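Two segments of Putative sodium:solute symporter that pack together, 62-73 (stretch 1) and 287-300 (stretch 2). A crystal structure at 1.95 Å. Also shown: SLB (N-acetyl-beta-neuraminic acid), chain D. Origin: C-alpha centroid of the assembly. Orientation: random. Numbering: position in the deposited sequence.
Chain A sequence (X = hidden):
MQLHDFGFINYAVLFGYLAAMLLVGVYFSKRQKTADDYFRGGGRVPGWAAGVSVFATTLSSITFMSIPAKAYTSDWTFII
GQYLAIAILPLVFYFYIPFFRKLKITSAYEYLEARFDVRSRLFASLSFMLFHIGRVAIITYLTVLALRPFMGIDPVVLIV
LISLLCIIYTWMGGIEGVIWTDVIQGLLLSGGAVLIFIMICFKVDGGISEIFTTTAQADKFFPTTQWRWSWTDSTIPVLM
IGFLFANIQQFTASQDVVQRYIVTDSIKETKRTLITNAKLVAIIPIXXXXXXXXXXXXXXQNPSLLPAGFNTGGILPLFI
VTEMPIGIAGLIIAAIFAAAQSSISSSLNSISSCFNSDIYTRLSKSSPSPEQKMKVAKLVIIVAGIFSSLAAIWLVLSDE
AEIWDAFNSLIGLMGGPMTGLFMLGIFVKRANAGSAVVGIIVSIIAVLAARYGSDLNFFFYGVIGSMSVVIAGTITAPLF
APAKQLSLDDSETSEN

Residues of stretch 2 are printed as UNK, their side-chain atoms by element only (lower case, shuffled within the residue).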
# COMPACT_ATOMS: atom_id res chain seq x y z
N ILE A 62 2.89 -3.84 7.11
CA ILE A 62 2.43 -2.75 7.95
C ILE A 62 1.06 -3.09 8.58
O ILE A 62 0.91 -3.03 9.80
CB ILE A 62 2.29 -1.43 7.12
CG1 ILE A 62 3.65 -0.89 6.70
CG2 ILE A 62 1.52 -0.35 7.89
CD1 ILE A 62 3.56 0.18 5.66
N THR A 63 0.07 -3.44 7.76
CA THR A 63 -1.23 -3.84 8.27
C THR A 63 -1.08 -5.14 9.08
O THR A 63 -1.65 -5.27 10.19
CB THR A 63 -2.28 -4.07 7.13
OG1 THR A 63 -2.81 -2.82 6.67
CG2 THR A 63 -3.43 -5.02 7.55
N PHE A 64 -0.31 -6.09 8.53
CA PHE A 64 -0.30 -7.47 9.07
C PHE A 64 0.19 -7.45 10.52
O PHE A 64 -0.41 -8.12 11.38
CB PHE A 64 0.55 -8.41 8.22
CG PHE A 64 0.21 -9.89 8.37
CD1 PHE A 64 0.48 -10.58 9.55
CD2 PHE A 64 -0.34 -10.60 7.31
CE1 PHE A 64 0.14 -11.95 9.68
CE2 PHE A 64 -0.65 -11.98 7.41
CZ PHE A 64 -0.40 -12.66 8.58
N MSE A 65 1.26 -6.71 10.78
CA MSE A 65 1.85 -6.58 12.12
C MSE A 65 1.26 -5.48 12.97
O MSE A 65 1.10 -5.69 14.17
CB MSE A 65 3.37 -6.31 12.09
CG MSE A 65 4.13 -7.50 12.71
SE MSE A 65 3.93 -9.05 11.52
CE MSE A 65 4.71 -8.23 9.91
N SER A 66 0.97 -4.30 12.40
CA SER A 66 0.54 -3.15 13.17
C SER A 66 -0.90 -3.15 13.62
O SER A 66 -1.19 -2.61 14.66
CB SER A 66 0.67 -1.84 12.36
OG SER A 66 2.02 -1.62 12.20
N ILE A 67 -1.79 -3.66 12.79
CA ILE A 67 -3.20 -3.55 13.11
C ILE A 67 -3.50 -4.44 14.32
O ILE A 67 -4.12 -3.95 15.30
CB ILE A 67 -4.17 -3.81 11.94
CG1 ILE A 67 -4.29 -2.62 10.96
CG2 ILE A 67 -5.54 -4.18 12.47
CD1 ILE A 67 -4.52 -1.25 11.59
N PRO A 68 -3.04 -5.72 14.30
CA PRO A 68 -3.15 -6.53 15.53
C PRO A 68 -2.48 -5.88 16.78
O PRO A 68 -3.07 -5.94 17.87
CB PRO A 68 -2.46 -7.85 15.16
CG PRO A 68 -2.67 -7.94 13.66
CD PRO A 68 -2.56 -6.51 13.16
N ALA A 69 -1.27 -5.33 16.64
CA ALA A 69 -0.64 -4.65 17.78
C ALA A 69 -1.49 -3.48 18.28
O ALA A 69 -1.59 -3.25 19.48
CB ALA A 69 0.74 -4.16 17.40
N LYS A 70 -2.16 -2.78 17.35
CA LYS A 70 -2.98 -1.66 17.66
C LYS A 70 -4.27 -2.11 18.37
O LYS A 70 -4.65 -1.51 19.38
CB LYS A 70 -3.31 -0.91 16.39
CG LYS A 70 -4.16 0.33 16.62
CD LYS A 70 -3.81 1.41 15.61
CE LYS A 70 -2.68 2.30 16.11
NZ LYS A 70 -3.16 3.15 17.25
N ALA A 71 -4.91 -3.19 17.93
CA ALA A 71 -6.15 -3.63 18.64
C ALA A 71 -5.78 -4.15 20.03
O ALA A 71 -6.54 -3.99 20.98
CB ALA A 71 -6.86 -4.69 17.85
N TYR A 72 -4.65 -4.88 20.11
CA TYR A 72 -4.06 -5.36 21.38
C TYR A 72 -3.88 -4.23 22.46
O TYR A 72 -4.38 -4.36 23.61
CB TYR A 72 -2.72 -6.05 21.11
CG TYR A 72 -2.15 -6.69 22.37
CD1 TYR A 72 -1.47 -5.93 23.31
CD2 TYR A 72 -2.31 -8.04 22.63
CE1 TYR A 72 -0.97 -6.48 24.46
CE2 TYR A 72 -1.75 -8.61 23.76
CZ TYR A 72 -1.11 -7.82 24.67
OH TYR A 72 -0.61 -8.32 25.82
N THR A 73 -3.17 -3.14 22.08
CA THR A 73 -2.90 -2.03 22.95
C THR A 73 -4.05 -1.00 23.09
O THR A 73 -4.08 -0.24 24.04
CB THR A 73 -1.66 -1.26 22.48
OG1 THR A 73 -1.94 -0.74 21.18
CG2 THR A 73 -0.48 -2.20 22.40
N UNK A 287 -10.38 -9.38 10.55
CA UNK A 287 -9.61 -10.48 11.20
C UNK A 287 -8.31 -9.99 11.82
O UNK A 287 -7.93 -10.53 12.88
c UNK A 287 -11.99 -14.34 10.75
c UNK A 287 -9.38 -11.68 10.29
c UNK A 287 -12.69 -12.92 8.97
c UNK A 287 -11.54 -12.17 9.13
c UNK A 287 -12.92 -14.00 9.79
c UNK A 287 -10.83 -13.61 10.90
c UNK A 287 -10.59 -12.50 10.10
N UNK A 288 -7.67 -8.95 11.25
CA UNK A 288 -6.45 -8.41 11.85
C UNK A 288 -6.74 -7.71 13.20
O UNK A 288 -5.98 -7.85 14.14
c UNK A 288 -3.94 -9.96 7.73
c UNK A 288 -5.64 -8.42 8.50
c UNK A 288 -3.36 -9.91 8.98
c UNK A 288 -5.68 -7.54 10.85
c UNK A 288 -5.06 -8.35 9.75
c UNK A 288 -3.91 -9.09 9.98
c UNK A 288 -5.10 -9.24 7.50
N UNK A 289 -7.84 -6.98 13.28
CA UNK A 289 -8.28 -6.40 14.55
C UNK A 289 -8.62 -7.52 15.52
O UNK A 289 -8.17 -7.51 16.67
c UNK A 289 -9.12 -3.96 12.32
c UNK A 289 -9.49 -5.46 14.34
c UNK A 289 -8.22 -1.72 12.60
c UNK A 289 -8.21 -1.92 13.96
c UNK A 289 -9.10 -4.16 13.72
c UNK A 289 -8.69 -2.74 11.77
c UNK A 289 -8.60 -3.15 14.52
N UNK A 290 -9.40 -8.50 15.04
CA UNK A 290 -9.85 -9.59 15.90
C UNK A 290 -8.68 -10.34 16.47
O UNK A 290 -8.70 -10.72 17.66
c UNK A 290 -10.85 -10.51 15.20
N UNK A 291 -7.62 -10.47 15.68
CA UNK A 291 -6.39 -11.07 16.16
C UNK A 291 -5.75 -10.36 17.38
O UNK A 291 -5.38 -11.04 18.35
c UNK A 291 -4.01 -11.67 15.60
c UNK A 291 -5.82 -12.47 14.16
c UNK A 291 -5.20 -12.37 12.77
c UNK A 291 -5.36 -11.31 15.04
N UNK A 292 -5.62 -9.02 17.33
CA UNK A 292 -5.11 -8.23 18.45
C UNK A 292 -5.99 -8.32 19.66
O UNK A 292 -5.51 -8.48 20.75
N UNK A 293 -7.29 -8.27 19.50
CA UNK A 293 -8.17 -8.50 20.62
C UNK A 293 -8.08 -9.91 21.23
O UNK A 293 -8.06 -10.09 22.47
c UNK A 293 -9.60 -8.18 20.16
o UNK A 293 -9.70 -6.82 19.81
N UNK A 294 -8.02 -10.91 20.35
CA UNK A 294 -7.79 -12.30 20.78
C UNK A 294 -6.52 -12.49 21.53
O UNK A 294 -6.52 -13.19 22.56
c UNK A 294 -7.87 -13.28 19.62
N UNK A 295 -5.42 -11.89 21.06
CA UNK A 295 -4.13 -12.07 21.69
C UNK A 295 -4.08 -11.42 23.04
O UNK A 295 -3.36 -11.91 23.91
c UNK A 295 -1.68 -11.56 18.72
c UNK A 295 -2.06 -13.65 19.88
c UNK A 295 -3.00 -11.50 20.85
c UNK A 295 -2.63 -12.29 19.58
N UNK A 296 -4.78 -10.27 23.15
CA UNK A 296 -4.91 -9.55 24.38
C UNK A 296 -5.57 -10.44 25.44
O UNK A 296 -5.08 -10.53 26.58
c UNK A 296 -8.12 -7.32 26.85
c UNK A 296 -6.28 -7.71 25.39
c UNK A 296 -7.29 -6.69 27.75
c UNK A 296 -5.47 -7.07 26.27
c UNK A 296 -5.96 -6.55 27.46
c UNK A 296 -7.61 -7.83 25.66
c UNK A 296 -5.72 -8.28 24.15
N UNK A 297 -6.70 -11.06 25.08
CA UNK A 297 -7.37 -12.01 25.97
C UNK A 297 -6.47 -13.20 26.28
O UNK A 297 -6.35 -13.60 27.44
c UNK A 297 -9.37 -13.39 26.43
c UNK A 297 -8.72 -12.43 25.46
c UNK A 297 -9.59 -11.21 25.29
N UNK A 298 -5.79 -13.75 25.27
CA UNK A 298 -4.96 -14.87 25.50
C UNK A 298 -3.83 -14.56 26.48
O UNK A 298 -3.58 -15.36 27.37
c UNK A 298 -2.10 -16.44 24.34
c UNK A 298 -3.47 -16.63 24.39
c UNK A 298 -1.69 -18.76 24.72
c UNK A 298 -3.94 -17.93 24.62
c UNK A 298 -4.41 -15.45 24.21
c UNK A 298 -1.23 -17.49 24.51
o UNK A 298 -0.73 -19.76 24.86
c UNK A 298 -3.06 -19.00 24.80
N UNK A 299 -3.14 -13.42 26.36
CA UNK A 299 -2.03 -13.18 27.26
C UNK A 299 -2.43 -12.60 28.63
O UNK A 299 -1.60 -12.55 29.52
c UNK A 299 0.74 -14.15 25.93
o UNK A 299 1.84 -15.47 22.64
c UNK A 299 1.42 -14.93 24.99
c UNK A 299 -0.93 -12.35 26.56
c UNK A 299 -0.19 -13.17 25.54
c UNK A 299 0.29 -13.71 23.25
c UNK A 299 -0.40 -12.98 24.20
c UNK A 299 1.20 -14.71 23.63
N UNK A 300 -3.69 -12.17 28.79
CA UNK A 300 -4.28 -11.91 30.08
C UNK A 300 -4.61 -13.22 30.82
O UNK A 300 -4.58 -13.24 32.02
c UNK A 300 -4.73 -8.86 30.61
c UNK A 300 -5.39 -9.69 29.52
c UNK A 300 -5.58 -11.14 29.93
n UNK A 300 -5.46 -8.58 31.64
o UNK A 300 -3.59 -8.51 30.50
C1 SLB D . -0.57 -1.26 4.42
C2 SLB D . -1.67 -0.25 4.25
C3 SLB D . -1.56 0.80 5.33
C4 SLB D . -2.77 1.75 5.36
C5 SLB D . -3.99 0.86 5.59
C6 SLB D . -4.08 -0.20 4.47
C7 SLB D . -5.26 -1.18 4.61
C8 SLB D . -5.27 -2.19 3.49
C9 SLB D . -6.53 -3.05 3.53
C10 SLB D . -6.04 1.67 6.70
C11 SLB D . -7.40 2.26 6.40
N5 SLB D . -5.23 1.65 5.63
O1A SLB D . -0.81 -2.31 5.11
O1B SLB D . 0.59 -0.99 3.92
O2 SLB D . -1.61 0.37 2.94
O4 SLB D . -2.66 2.72 6.46
O6 SLB D . -2.89 -0.99 4.44
O7 SLB D . -5.17 -1.92 5.83
O8 SLB D . -5.18 -1.53 2.24
O9 SLB D . -7.73 -2.28 3.28
O10 SLB D . -5.73 1.21 7.81
O HOH W 1 -9.22 -4.57 20.96
O HOH W 2 -2.68 -9.19 27.37

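Stretch 2 is a continuous helix. Position 287 carries one carbon and then a ring of six carbons, turned well clear of stretch 1; it is Phe287. Position 288 has the same seven carbons, one and then a six-membered ring, which make it phenylalanine; its CB points toward stretch 1 and the ring lies among Thr63, Phe64, Ile67 and Pro68. This is Phe288. Its edge meets the face of the Phe64 ring, with centroids 4.9 Å apart, while CG2 of Thr63 lies over one of its own faces. A third all-carbon ring on one carbon occupies position 289. Its CB points away, yet the ring comes back to receive CG2 of Ile67 3.4 Å from its centroid, almost on the normal, in a CH-pi contact; the seven carbons make it Phe289.

At 290 a single carbon points away from stretch 1, giving Ala290. Position 291 has four carbons forked at the first, with one arm two carbons long: Ile291, whose CG2 lies 4.1 Å from CB of Pro68. Position 292 has no side-chain atom and is Gly292. An ideal CB here would fall 2.1 Å from O of Pro68 and 2.8 Å from CB of Ala71, so the close approach leaves no room for one.

Position 293 shows one carbon and one oxygen, the mark of Ser293; its OG donates to a water (2.6 Å), which in turn donates to O of Ala71 (2.7 Å). The lone carbon at 294 faces away and makes Ala294. Position 295 has four carbons forked at the second: Leu295, whose CB is 4.0 Å from CD2 of Tyr72. Position 296 is again a six-carbon ring on one carbon, Phe296, directing its edge at the face of Tyr72.

Position 297 has three carbons, one carrying the other two, and lies out of contact with stretch 1; it is Val297. Positions 298 and 299 each hold a six-carbon ring bearing an oxygen, hence Tyr298, whose end leads away, and Tyr299, whose CB lies 4.1 Å from OH of Tyr72. At 300, three carbons end in an oxygen and a nitrogen: Gln300, joined weakly through its OE1 to a water that also bonds OH of Tyr72 and O of Phe296.

The helices cross at -47°, and Pro68 and Gly292 bring their CA atoms within 3.9 Å. No direct hydrogen bond links them. Instead, CA of Gly292 approaches O of Pro68 (3.1 Å) and CA of Tyr72 approaches O of Gly292 (3.5 Å) in CA-H...O contacts. Around this crossing, Phe288 and Tyr72 each fit as a knob into the opposing helix, and two waters add polar bridges.

Stretch 2 287-300: FFFAIGSALFVYYQ
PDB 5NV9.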